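Local coordinates for protein probable aspartate aminotransferase 2 (Methanococcus jannaschii, PDB 2Z61) that catalyses the pyridoxal-phosphate-dependent transamination between 4-(hydroxymethyl)-2-furancarboxaldehyde phosphate and alanine, supplying the furan precursor of methanofuran, at residues 23-26 against 32-35; 39-44 against 276-281; 64-69 against 243-248; 178-183 against 206-211. All blocks are in the same frame, centred on the assembly; numbering follows the deposited sequence.

Contact 1: 23-26 against 32-35; sequences KLES and IHLE
H33 NE2 donates to E25 OE1 at 3.0 Å, and this histidine-carboxylate hydrogen bond joins the last turns of helix 15-26 to strand 32-33. The strand pairs in parallel with 330-331, and through it this surface bond links helix 15-26 to a two-stranded parallel sheet of the aminotransferase. OE1 uses its syn lone pair and is tilted somewhat from the imidazole plane; the N-H is moderately straight at 153°. The carboxylate stands almost perpendicular to the ring, their planes 82° apart. E25 gets there with CG anti to the backbone N (chi1 -164°) and a bend at chi2, which carries the acid across to the ring edge. The second ring nitrogen is also used: ND1 donates to E35 OE2, again at a syn lone pair and close to the ring plane, though the modelled distance is shorter than a hydrogen bond usually is. An acceptor at each nitrogen helps hold the imidazole against rotation. A phenylalanine in place of H33 would probably leave the carboxylates of E25 and E35 each without its N-H donor. The strand is tied down at the backbone too, where H33 O accepts from N352 ND2.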
loop_
_atom_site.group_PDB
_atom_site.type_symbol
_atom_site.label_atom_id
_atom_site.label_comp_id
_atom_site.label_asym_id
_atom_site.label_seq_id
_atom_site.Cartn_x
_atom_site.Cartn_y
_atom_site.Cartn_z
ATOM N N LYS A 23 -8.182 -24.458 15.404
ATOM C CA LYS A 23 -8.734 -25.187 16.536
ATOM C C LYS A 23 -8.013 -26.518 16.667
ATOM O O LYS A 23 -7.474 -26.844 17.724
ATOM C CB LYS A 23 -10.232 -25.431 16.340
ATOM C CG LYS A 23 -11.053 -24.166 16.179
ATOM C CD LYS A 23 -12.532 -24.491 16.014
ATOM C CE LYS A 23 -13.367 -23.227 15.850
ATOM N NZ LYS A 23 -14.817 -23.533 15.684
ATOM N N LEU A 24 -7.998 -27.282 15.579
ATOM C CA LEU A 24 -7.344 -28.586 15.559
ATOM C C LEU A 24 -5.862 -28.451 15.879
ATOM O O LEU A 24 -5.275 -29.308 16.540
ATOM C CB LEU A 24 -7.500 -29.228 14.180
ATOM C CG LEU A 24 -8.918 -29.480 13.672
ATOM C CD1 LEU A 24 -8.860 -29.870 12.208
ATOM C CD2 LEU A 24 -9.583 -30.572 14.497
ATOM N N GLU A 25 -5.265 -27.366 15.402
ATOM C CA GLU A 25 -3.846 -27.118 15.613
ATOM C C GLU A 25 -3.551 -26.801 17.075
ATOM O O GLU A 25 -2.482 -27.135 17.585
ATOM C CB GLU A 25 -3.386 -25.973 14.705
ATOM C CG GLU A 25 -1.881 -25.862 14.535
ATOM C CD GLU A 25 -1.490 -25.426 13.133
ATOM O OE1 GLU A 25 -1.670 -26.225 12.188
ATOM O OE2 GLU A 25 -1.008 -24.285 12.973
ATOM N N SER A 26 -4.504 -26.165 17.749
ATOM C CA SER A 26 -4.330 -25.822 19.154
ATOM C C SER A 26 -4.551 -27.056 20.027
ATOM O O SER A 26 -3.974 -27.174 21.107
ATOM C CB SER A 26 -5.307 -24.714 19.562
ATOM O OG SER A 26 -6.650 -25.115 19.356
ATOM N N ILE A 32 -1.872 -30.739 8.236
ATOM C CA ILE A 32 -1.069 -30.576 7.029
ATOM C C ILE A 32 -1.686 -29.486 6.166
ATOM O O ILE A 32 -2.807 -29.626 5.668
ATOM C CB ILE A 32 -0.975 -31.881 6.212
ATOM C CG1 ILE A 32 -0.208 -32.937 7.014
ATOM C CG2 ILE A 32 -0.267 -31.613 4.887
ATOM C CD1 ILE A 32 -0.066 -34.273 6.307
ATOM N N HIS A 33 -0.941 -28.399 5.999
ATOM C CA HIS A 33 -1.390 -27.250 5.220
ATOM C C HIS A 33 -1.114 -27.322 3.713
ATOM O O HIS A 33 0.037 -27.232 3.270
ATOM C CB HIS A 33 -0.752 -25.982 5.788
ATOM C CG HIS A 33 -1.243 -25.619 7.153
ATOM N ND1 HIS A 33 -2.413 -24.922 7.363
ATOM C CD2 HIS A 33 -0.729 -25.869 8.381
ATOM C CE1 HIS A 33 -2.598 -24.756 8.661
ATOM N NE2 HIS A 33 -1.590 -25.320 9.300
ATOM N N LEU A 34 -2.179 -27.482 2.932
ATOM C CA LEU A 34 -2.070 -27.528 1.479
ATOM C C LEU A 34 -2.942 -26.424 0.911
ATOM O O LEU A 34 -3.508 -26.561 -0.174
ATOM C CB LEU A 34 -2.539 -28.876 0.938
ATOM C CG LEU A 34 -1.751 -30.103 1.391
ATOM C CD1 LEU A 34 -2.239 -31.317 0.618
ATOM C CD2 LEU A 34 -0.265 -29.880 1.148
ATOM N N GLU A 35 -3.048 -25.333 1.660
ATOM C CA GLU A 35 -3.860 -24.188 1.262
ATOM C C GLU A 35 -3.035 -22.900 1.294
ATOM O O GLU A 35 -3.573 -21.807 1.121
ATOM C CB GLU A 35 -5.060 -24.044 2.207
ATOM C CG GLU A 35 -4.764 -23.286 3.514
ATOM C CD GLU A 35 -3.834 -24.032 4.469
ATOM O OE1 GLU A 35 -3.082 -24.917 4.024
ATOM O OE2 GLU A 35 -3.849 -23.721 5.676
#

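Contact 2: 39-44 against 276-281; sequences PDFNTP and NSMIKE
M278 meets F41 squarely: the methionine lies over one face of the phenyl ring, and the two side chains run past each other in opposite directions. Going along helix 269-295 from N276, this is the first residue to make a real contact with loop 39-44. With CG anti to the backbone N (chi1 -160°) and chi2 extended, the side chain is carried away from the helix and across the face of the ring. SD lies 4.0 Å from the F41 ring centroid, over the face at 25° off the ring normal. The bend at chi3 then turns the methyl down beside the root of the ring, where CE comes close to F41 CB and lies 4.1 Å from N42 O. One turn later comes E281, which reaches F41 from another direction. Its aliphatic CG sits at the ring edge, 3.8 Å from F41 CZ, and its carboxylate is turned steeply against the ring plane. That carboxylate forms a salt bridge with R284, and D40, next to F41 in the loop, forms one with R285 of the same helix, which puts a charged flank beside the apolar core. F282 adds an edge-to-face contact to the F41 ring. N42 and T43, just ahead of helix 45-56, pack on G58 and T60 of the second subunit. What results is a Met-aromatic contact that fastens the loop leading into helix 45-56 to the 27-residue helix of this aminotransferase.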
loop_
_atom_site.group_PDB
_atom_site.type_symbol
_atom_site.label_atom_id
_atom_site.label_comp_id
_atom_site.label_asym_id
_atom_site.label_seq_id
_atom_site.Cartn_x
_atom_site.Cartn_y
_atom_site.Cartn_z
ATOM N N PRO A 39 5.111 -19.018 -1.115
ATOM C CA PRO A 39 6.191 -20.008 -1.082
ATOM C C PRO A 39 6.788 -20.203 0.314
ATOM O O PRO A 39 6.945 -19.251 1.084
ATOM C CB PRO A 39 7.199 -19.455 -2.089
ATOM C CG PRO A 39 6.980 -17.980 -2.018
ATOM C CD PRO A 39 5.473 -17.868 -1.965
ATOM N N ASP A 40 7.125 -21.449 0.620
ATOM C CA ASP A 40 7.694 -21.826 1.912
ATOM C C ASP A 40 9.207 -21.645 1.992
ATOM O O ASP A 40 9.845 -22.145 2.914
ATOM C CB ASP A 40 7.358 -23.289 2.209
ATOM C CG ASP A 40 7.716 -24.213 1.050
ATOM O OD1 ASP A 40 7.265 -23.950 -0.086
ATOM O OD2 ASP A 40 8.449 -25.199 1.273
ATOM N N PHE A 41 9.793 -20.952 1.027
ATOM C CA PHE A 41 11.235 -20.740 1.054
ATOM C C PHE A 41 11.556 -19.388 1.676
ATOM O O PHE A 41 10.711 -18.489 1.708
ATOM C CB PHE A 41 11.832 -20.766 -0.361
ATOM C CG PHE A 41 11.679 -22.081 -1.070
ATOM C CD1 PHE A 41 10.440 -22.493 -1.548
ATOM C CD2 PHE A 41 12.781 -22.904 -1.273
ATOM C CE1 PHE A 41 10.302 -23.704 -2.218
ATOM C CE2 PHE A 41 12.654 -24.116 -1.940
ATOM C CZ PHE A 41 11.411 -24.519 -2.414
ATOM N N ASN A 42 12.777 -19.259 2.182
ATOM C CA ASN A 42 13.241 -18.003 2.752
ATOM C C ASN A 42 13.680 -17.124 1.597
ATOM O O ASN A 42 13.878 -17.616 0.483
ATOM C CB ASN A 42 14.472 -18.228 3.628
ATOM C CG ASN A 42 14.137 -18.899 4.942
ATOM O OD1 ASN A 42 13.339 -18.390 5.730
ATOM N ND2 ASN A 42 14.747 -20.048 5.191
ATOM N N THR A 43 13.855 -15.842 1.838
ATOM C CA THR A 43 14.378 -15.036 0.751
ATOM C C THR A 43 15.847 -15.351 0.490
ATOM O O THR A 43 16.673 -15.494 1.383
ATOM C CB THR A 43 14.250 -13.538 1.031
ATOM O OG1 THR A 43 12.867 -13.201 1.197
ATOM C CG2 THR A 43 14.843 -12.730 -0.114
ATOM N N PRO A 44 16.209 -15.442 -0.828
ATOM C CA PRO A 44 17.591 -15.730 -1.138
ATOM C C PRO A 44 18.581 -14.865 -0.362
ATOM O O PRO A 44 18.394 -13.656 -0.192
ATOM C CB PRO A 44 17.705 -15.581 -2.668
ATOM C CG PRO A 44 16.375 -15.001 -3.120
ATOM C CD PRO A 44 15.393 -15.542 -2.121
ATOM N N ASN A 276 16.815 -21.132 -9.098
ATOM C CA ASN A 276 16.735 -22.316 -9.948
ATOM C C ASN A 276 16.608 -23.573 -9.094
ATOM O O ASN A 276 15.933 -24.526 -9.469
ATOM C CB ASN A 276 17.961 -22.423 -10.851
ATOM C CG ASN A 276 17.846 -21.551 -12.073
ATOM O OD1 ASN A 276 16.783 -21.478 -12.695
ATOM N ND2 ASN A 276 18.941 -20.892 -12.439
ATOM N N SER A 277 17.262 -23.561 -7.940
ATOM C CA SER A 277 17.205 -24.678 -7.010
ATOM C C SER A 277 15.774 -24.763 -6.480
ATOM O O SER A 277 15.224 -25.853 -6.291
ATOM C CB SER A 277 18.181 -24.435 -5.855
ATOM O OG SER A 277 17.959 -25.339 -4.787
ATOM N N MET A 278 15.175 -23.599 -6.256
ATOM C CA MET A 278 13.810 -23.520 -5.752
ATOM C C MET A 278 12.848 -24.042 -6.817
ATOM O O MET A 278 11.953 -24.832 -6.523
ATOM C CB MET A 278 13.469 -22.066 -5.398
ATOM C CG MET A 278 12.300 -21.891 -4.431
ATOM S SD MET A 278 11.847 -20.142 -4.159
ATOM C CE MET A 278 13.179 -19.593 -3.053
ATOM N N ILE A 279 13.042 -23.607 -8.060
ATOM C CA ILE A 279 12.177 -24.046 -9.142
ATOM C C ILE A 279 12.210 -25.567 -9.291
ATOM O O ILE A 279 11.179 -26.188 -9.510
ATOM C CB ILE A 279 12.556 -23.365 -10.482
ATOM C CG1 ILE A 279 12.200 -21.875 -10.413
ATOM C CG2 ILE A 279 11.813 -24.029 -11.643
ATOM C CD1 ILE A 279 12.656 -21.059 -11.600
ATOM N N LYS A 280 13.390 -26.165 -9.161
ATOM C CA LYS A 280 13.513 -27.618 -9.271
ATOM C C LYS A 280 12.715 -28.326 -8.174
ATOM O O LYS A 280 12.004 -29.291 -8.439
ATOM C CB LYS A 280 14.983 -28.043 -9.174
ATOM C CG LYS A 280 15.683 -28.255 -10.507
ATOM C CD LYS A 280 15.649 -27.019 -11.384
ATOM C CE LYS A 280 16.432 -27.254 -12.669
ATOM N NZ LYS A 280 17.839 -27.681 -12.391
ATOM N N GLU A 281 12.837 -27.847 -6.941
ATOM C CA GLU A 281 12.117 -28.451 -5.828
ATOM C C GLU A 281 10.605 -28.389 -6.049
ATOM O O GLU A 281 9.904 -29.375 -5.827
ATOM C CB GLU A 281 12.489 -27.751 -4.512
ATOM C CG GLU A 281 11.699 -28.248 -3.306
ATOM C CD GLU A 281 11.978 -29.705 -2.964
ATOM O OE1 GLU A 281 12.130 -30.535 -3.886
ATOM O OE2 GLU A 281 12.032 -30.021 -1.762
#

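Contact 3: 64-69 against 243-248; sequences DSRGIL and AILKLQ
S65 O accepts from Q248 NE2 at 2.9 Å, joining the type I beta turn D64-G67 to helix 238-251. An Asx turn overlaps the beta turn, D64 OD2 accepting from the backbone N of R66, which comes from above the carboxylate plane. The tight side of the contact is the one around Q248 and L245. The glutamine bond is nearly linear (173°), lies in the amide plane of Q248 and runs close to the C=O axis of S65. A CG anti to the backbone N (chi1 170°) sends the chain out from the helix, and a bend at chi2 turns the amide to the turn. NE2 gives a second bond to I94 O on strand 92-95, so one buried amide bridges turn and sheet edge. A leucine in place of Q248 would probably leave the carbonyls of S65 and I94 without this shared donor. Beside it, L245 CD1 packs 3.7 Å from S65 CB, while S65 OG turns to I253 O. The looser side belongs to R66, partly open to solvent, whose guanidinium makes long, weak ion pairs with D90 and E242. Nearer the backbone, its chain crosses that of L245 at about a right angle, with R66 CG 4.0 Å from L245 CD1.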
loop_
_atom_site.group_PDB
_atom_site.type_symbol
_atom_site.label_atom_id
_atom_site.label_comp_id
_atom_site.label_asym_id
_atom_site.label_seq_id
_atom_site.Cartn_x
_atom_site.Cartn_y
_atom_site.Cartn_z
ATOM N N ASP A 64 12.118 8.223 -4.503
ATOM C CA ASP A 64 11.335 8.805 -5.590
ATOM C C ASP A 64 10.100 7.906 -5.685
ATOM O O ASP A 64 10.208 6.693 -5.511
ATOM C CB ASP A 64 12.162 8.734 -6.883
ATOM C CG ASP A 64 11.352 9.030 -8.133
ATOM O OD1 ASP A 64 11.972 9.139 -9.208
ATOM O OD2 ASP A 64 10.113 9.150 -8.057
ATOM N N SER A 65 8.931 8.482 -5.952
ATOM C CA SER A 65 7.716 7.679 -6.031
ATOM C C SER A 65 7.681 6.644 -7.156
ATOM O O SER A 65 6.894 5.696 -7.100
ATOM C CB SER A 65 6.494 8.588 -6.128
ATOM O OG SER A 65 6.295 9.280 -4.906
ATOM N N ARG A 66 8.514 6.817 -8.176
ATOM C CA ARG A 66 8.559 5.864 -9.286
ATOM C C ARG A 66 9.380 4.662 -8.845
ATOM O O ARG A 66 9.266 3.577 -9.410
ATOM C CB ARG A 66 9.233 6.482 -10.516
ATOM C CG ARG A 66 8.693 7.843 -10.928
ATOM C CD ARG A 66 9.601 8.491 -11.974
ATOM N NE ARG A 66 9.138 8.247 -13.338
ATOM C CZ ARG A 66 8.169 8.934 -13.935
ATOM N NH1 ARG A 66 7.555 9.920 -13.298
ATOM N NH2 ARG A 66 7.803 8.630 -15.170
ATOM N N GLY A 67 10.219 4.872 -7.834
ATOM C CA GLY A 67 11.082 3.809 -7.348
ATOM C C GLY A 67 12.496 4.150 -7.780
ATOM O O GLY A 67 12.689 4.745 -8.843
ATOM N N ILE A 68 13.490 3.789 -6.977
ATOM C CA ILE A 68 14.859 4.117 -7.339
ATOM C C ILE A 68 15.196 3.731 -8.773
ATOM O O ILE A 68 14.827 2.662 -9.260
ATOM C CB ILE A 68 15.882 3.500 -6.357
ATOM C CG1 ILE A 68 15.831 1.978 -6.383
ATOM C CG2 ILE A 68 15.584 3.997 -4.952
ATOM C CD1 ILE A 68 16.795 1.338 -5.385
ATOM N N LEU A 69 15.890 4.644 -9.444
ATOM C CA LEU A 69 16.278 4.478 -10.838
ATOM C C LEU A 69 17.094 3.216 -11.085
ATOM O O LEU A 69 16.881 2.519 -12.076
ATOM C CB LEU A 69 17.049 5.728 -11.298
ATOM C CG LEU A 69 17.320 5.955 -12.790
ATOM C CD1 LEU A 69 18.301 4.924 -13.282
ATOM C CD2 LEU A 69 16.008 5.900 -13.586
ATOM N N ALA A 243 -0.283 8.284 -14.910
ATOM C CA ALA A 243 -1.513 8.263 -14.135
ATOM C C ALA A 243 -1.330 7.453 -12.851
ATOM O O ALA A 243 -1.790 7.853 -11.783
ATOM C CB ALA A 243 -2.646 7.678 -14.971
ATOM N N ILE A 244 -0.668 6.308 -12.970
ATOM C CA ILE A 244 -0.423 5.447 -11.824
ATOM C C ILE A 244 0.491 6.153 -10.828
ATOM O O ILE A 244 0.383 5.939 -9.627
ATOM C CB ILE A 244 0.182 4.084 -12.276
ATOM C CG1 ILE A 244 -0.899 3.278 -13.009
ATOM C CG2 ILE A 244 0.705 3.298 -11.077
ATOM C CD1 ILE A 244 -0.486 1.890 -13.414
ATOM N N LEU A 245 1.376 7.012 -11.326
ATOM C CA LEU A 245 2.284 7.758 -10.463
ATOM C C LEU A 245 1.512 8.695 -9.529
ATOM O O LEU A 245 1.824 8.796 -8.342
ATOM C CB LEU A 245 3.273 8.574 -11.298
ATOM C CG LEU A 245 4.318 9.392 -10.528
ATOM C CD1 LEU A 245 5.021 8.511 -9.494
ATOM C CD2 LEU A 245 5.332 9.964 -11.509
ATOM N N LYS A 246 0.513 9.384 -10.072
ATOM C CA LYS A 246 -0.311 10.291 -9.285
ATOM C C LYS A 246 -1.004 9.521 -8.172
ATOM O O LYS A 246 -1.075 9.995 -7.035
ATOM C CB LYS A 246 -1.349 10.974 -10.176
ATOM C CG LYS A 246 -0.736 11.790 -11.307
ATOM C CD LYS A 246 -1.752 12.112 -12.392
ATOM C CE LYS A 246 -2.952 12.854 -11.830
ATOM N NZ LYS A 246 -2.583 14.216 -11.355
ATOM N N LEU A 247 -1.513 8.336 -8.497
ATOM C CA LEU A 247 -2.179 7.510 -7.499
ATOM C C LEU A 247 -1.172 7.100 -6.425
ATOM O O LEU A 247 -1.467 7.146 -5.227
ATOM C CB LEU A 247 -2.773 6.259 -8.152
ATOM C CG LEU A 247 -3.987 6.467 -9.057
ATOM C CD1 LEU A 247 -4.282 5.188 -9.806
ATOM C CD2 LEU A 247 -5.194 6.888 -8.221
ATOM N N GLN A 248 0.019 6.698 -6.862
ATOM C CA GLN A 248 1.080 6.275 -5.954
ATOM C C GLN A 248 1.553 7.406 -5.037
ATOM O O GLN A 248 1.760 7.192 -3.845
ATOM C CB GLN A 248 2.269 5.724 -6.748
ATOM C CG GLN A 248 3.524 5.476 -5.909
ATOM C CD GLN A 248 3.855 3.999 -5.762
ATOM O OE1 GLN A 248 3.008 3.196 -5.395
ATOM N NE2 GLN A 248 5.098 3.642 -6.047
#

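Contact 4: 178-183 against 206-211; sequences FAYENI and EFDENL
Y180 and F207 bring the two backbones together, their CA atoms 7.9 Å apart, where the last turns of helix 173-182 run beside loop 206-211. The helix finishes with F178 O accepting from three donors, E181 N, N182 N and N182 ND2, before I183 leaves helical angles. In the loop, D208-L211 forms a type I beta turn, closed by L211 N to D208 O at 2.8 Å. The Y180 side chain spans the gap, crossing those of F207 and D208 at about a right angle. Its ring makes van der Waals contacts with both: CE1 is 3.6 Å from F207 CB, and CE2 is 3.4 Å from D208 CB. The F207 phenyl turns off to stack on Y176. D208 has CG anti to its nitrogen (chi1 175°), which swings the acid past the tyrosine toward the following backbone. There OD1 accepts from E212 N and OD2 from K213 N, helping to fix the loop that presents CB to the ring. The contact thus packs helix 173-182, the connection of a beta-alpha-beta crossover between parallel strands 155-161 and 185-189, against the loop leading into strand 214-219, the parallel neighbour of 185-189 in the large-domain sheet.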
loop_
_atom_site.group_PDB
_atom_site.type_symbol
_atom_site.label_atom_id
_atom_site.label_comp_id
_atom_site.label_asym_id
_atom_site.label_seq_id
_atom_site.Cartn_x
_atom_site.Cartn_y
_atom_site.Cartn_z
ATOM N N PHE A 178 -6.337 -12.669 -29.620
ATOM C CA PHE A 178 -7.727 -12.252 -29.738
ATOM C C PHE A 178 -7.953 -10.954 -28.966
ATOM O O PHE A 178 -8.571 -10.015 -29.480
ATOM C CB PHE A 178 -8.669 -13.322 -29.184
ATOM C CG PHE A 178 -10.122 -12.973 -29.327
ATOM C CD1 PHE A 178 -10.764 -13.088 -30.556
ATOM C CD2 PHE A 178 -10.841 -12.476 -28.246
ATOM C CE1 PHE A 178 -12.099 -12.707 -30.705
ATOM C CE2 PHE A 178 -12.175 -12.094 -28.388
ATOM C CZ PHE A 178 -12.802 -12.208 -29.621
ATOM N N ALA A 179 -7.442 -10.898 -27.738
ATOM C CA ALA A 179 -7.618 -9.713 -26.900
ATOM C C ALA A 179 -7.036 -8.436 -27.503
ATOM O O ALA A 179 -7.667 -7.380 -27.439
ATOM C CB ALA A 179 -7.026 -9.951 -25.516
ATOM N N TYR A 180 -5.841 -8.522 -28.085
ATOM C CA TYR A 180 -5.227 -7.341 -28.682
ATOM C C TYR A 180 -5.933 -6.816 -29.925
ATOM O O TYR A 180 -5.762 -5.650 -30.280
ATOM C CB TYR A 180 -3.753 -7.599 -28.992
ATOM C CG TYR A 180 -2.907 -7.558 -27.745
ATOM C CD1 TYR A 180 -2.471 -8.731 -27.131
ATOM C CD2 TYR A 180 -2.594 -6.343 -27.138
ATOM C CE1 TYR A 180 -1.748 -8.697 -25.942
ATOM C CE2 TYR A 180 -1.875 -6.296 -25.952
ATOM C CZ TYR A 180 -1.454 -7.477 -25.357
ATOM O OH TYR A 180 -0.734 -7.436 -24.183
ATOM N N GLU A 181 -6.718 -7.666 -30.585
ATOM C CA GLU A 181 -7.454 -7.243 -31.779
ATOM C C GLU A 181 -8.844 -6.754 -31.372
ATOM O O GLU A 181 -9.396 -5.844 -31.989
ATOM C CB GLU A 181 -7.625 -8.415 -32.767
ATOM C CG GLU A 181 -6.396 -8.728 -33.633
ATOM C CD GLU A 181 -6.030 -7.587 -34.575
ATOM O OE1 GLU A 181 -4.888 -7.581 -35.089
ATOM O OE2 GLU A 181 -6.883 -6.702 -34.808
ATOM N N ASN A 182 -9.390 -7.345 -30.314
ATOM C CA ASN A 182 -10.743 -7.026 -29.886
ATOM C C ASN A 182 -10.994 -6.263 -28.584
ATOM O O ASN A 182 -12.073 -5.683 -28.416
ATOM C CB ASN A 182 -11.520 -8.332 -29.852
ATOM C CG ASN A 182 -11.537 -9.006 -31.195
ATOM O OD1 ASN A 182 -12.148 -8.507 -32.129
ATOM N ND2 ASN A 182 -10.849 -10.124 -31.313
ATOM N N ILE A 183 -10.038 -6.264 -27.660
ATOM C CA ILE A 183 -10.258 -5.597 -26.385
ATOM C C ILE A 183 -9.388 -4.364 -26.180
ATOM O O ILE A 183 -8.182 -4.409 -26.359
ATOM C CB ILE A 183 -10.035 -6.601 -25.235
ATOM C CG1 ILE A 183 -10.914 -7.833 -25.474
ATOM C CG2 ILE A 183 -10.356 -5.953 -23.888
ATOM C CD1 ILE A 183 -10.693 -8.964 -24.503
ATOM N N GLU A 206 5.425 -9.633 -25.281
ATOM C CA GLU A 206 5.713 -10.264 -26.565
ATOM C C GLU A 206 4.664 -9.992 -27.646
ATOM O O GLU A 206 4.941 -10.160 -28.831
ATOM C CB GLU A 206 5.899 -11.777 -26.369
ATOM C CG GLU A 206 7.145 -12.115 -25.555
ATOM C CD GLU A 206 7.242 -13.581 -25.175
ATOM O OE1 GLU A 206 6.314 -14.099 -24.521
ATOM O OE2 GLU A 206 8.256 -14.222 -25.526
ATOM N N PHE A 207 3.471 -9.558 -27.247
ATOM C CA PHE A 207 2.404 -9.272 -28.203
ATOM C C PHE A 207 2.182 -7.779 -28.427
ATOM O O PHE A 207 1.614 -7.365 -29.439
ATOM C CB PHE A 207 1.092 -9.907 -27.738
ATOM C CG PHE A 207 1.198 -11.375 -27.464
ATOM C CD1 PHE A 207 1.641 -11.836 -26.230
ATOM C CD2 PHE A 207 0.892 -12.303 -28.456
ATOM C CE1 PHE A 207 1.783 -13.201 -25.986
ATOM C CE2 PHE A 207 1.033 -13.670 -28.221
ATOM C CZ PHE A 207 1.480 -14.118 -26.983
ATOM N N ASP A 208 2.630 -6.971 -27.479
ATOM C CA ASP A 208 2.466 -5.527 -27.566
ATOM C C ASP A 208 3.719 -4.889 -26.972
ATOM O O ASP A 208 3.699 -4.330 -25.876
ATOM C CB ASP A 208 1.203 -5.123 -26.792
ATOM C CG ASP A 208 1.012 -3.627 -26.721
ATOM O OD1 ASP A 208 1.410 -2.926 -27.671
ATOM O OD2 ASP A 208 0.450 -3.148 -25.718
ATOM N N GLU A 209 4.815 -4.994 -27.714
ATOM C CA GLU A 209 6.107 -4.475 -27.284
ATOM C C GLU A 209 6.162 -2.980 -26.997
ATOM O O GLU A 209 7.104 -2.507 -26.363
ATOM C CB GLU A 209 7.178 -4.848 -28.309
ATOM C CG GLU A 209 7.328 -6.350 -28.489
ATOM C CD GLU A 209 8.352 -6.716 -29.542
ATOM O OE1 GLU A 209 8.232 -6.224 -30.686
ATOM O OE2 GLU A 209 9.278 -7.496 -29.226
ATOM N N ASN A 210 5.161 -2.238 -27.456
ATOM C CA ASN A 210 5.125 -0.800 -27.206
ATOM C C ASN A 210 4.151 -0.474 -26.080
ATOM O O ASN A 210 3.903 0.693 -25.779
ATOM C CB ASN A 210 4.722 -0.038 -28.468
ATOM C CG ASN A 210 5.800 -0.071 -29.528
ATOM O OD1 ASN A 210 6.947 0.297 -29.272
ATOM N ND2 ASN A 210 5.437 -0.504 -30.731
ATOM N N LEU A 211 3.600 -1.515 -25.465
ATOM C CA LEU A 211 2.659 -1.349 -24.364
ATOM C C LEU A 211 1.613 -0.298 -24.705
ATOM O O LEU A 211 1.280 0.556 -23.878
ATOM C CB LEU A 211 3.417 -0.943 -23.103
ATOM C CG LEU A 211 4.585 -1.865 -22.753
ATOM C CD1 LEU A 211 5.542 -1.147 -21.814
ATOM C CD2 LEU A 211 4.054 -3.150 -22.139
#

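In the fold
Leaving the N terminus, the chain first closes a short loop at contact 1, where helix 15-26 meets strand 32-33 just a few residues on. Segment 39-44 follows almost at once and opens contact 2, the longest closure, which ends on helix 269-295. Contacts 3 and 4 both fall within that span: contact 3 joins the turn before helix 69-82 to helix 238-251, and inside it contact 4 ties helix 173-182 to the loop before strand 214-219. The three long-range closures therefore nest without crossing, and contact 1 stands ahead of them. Contacts 2 and 3 also touch the second subunit, whereas no other chain touches contacts 1 and 4, whose centres lie about 43 Å apart on opposite sides of the chain's centre.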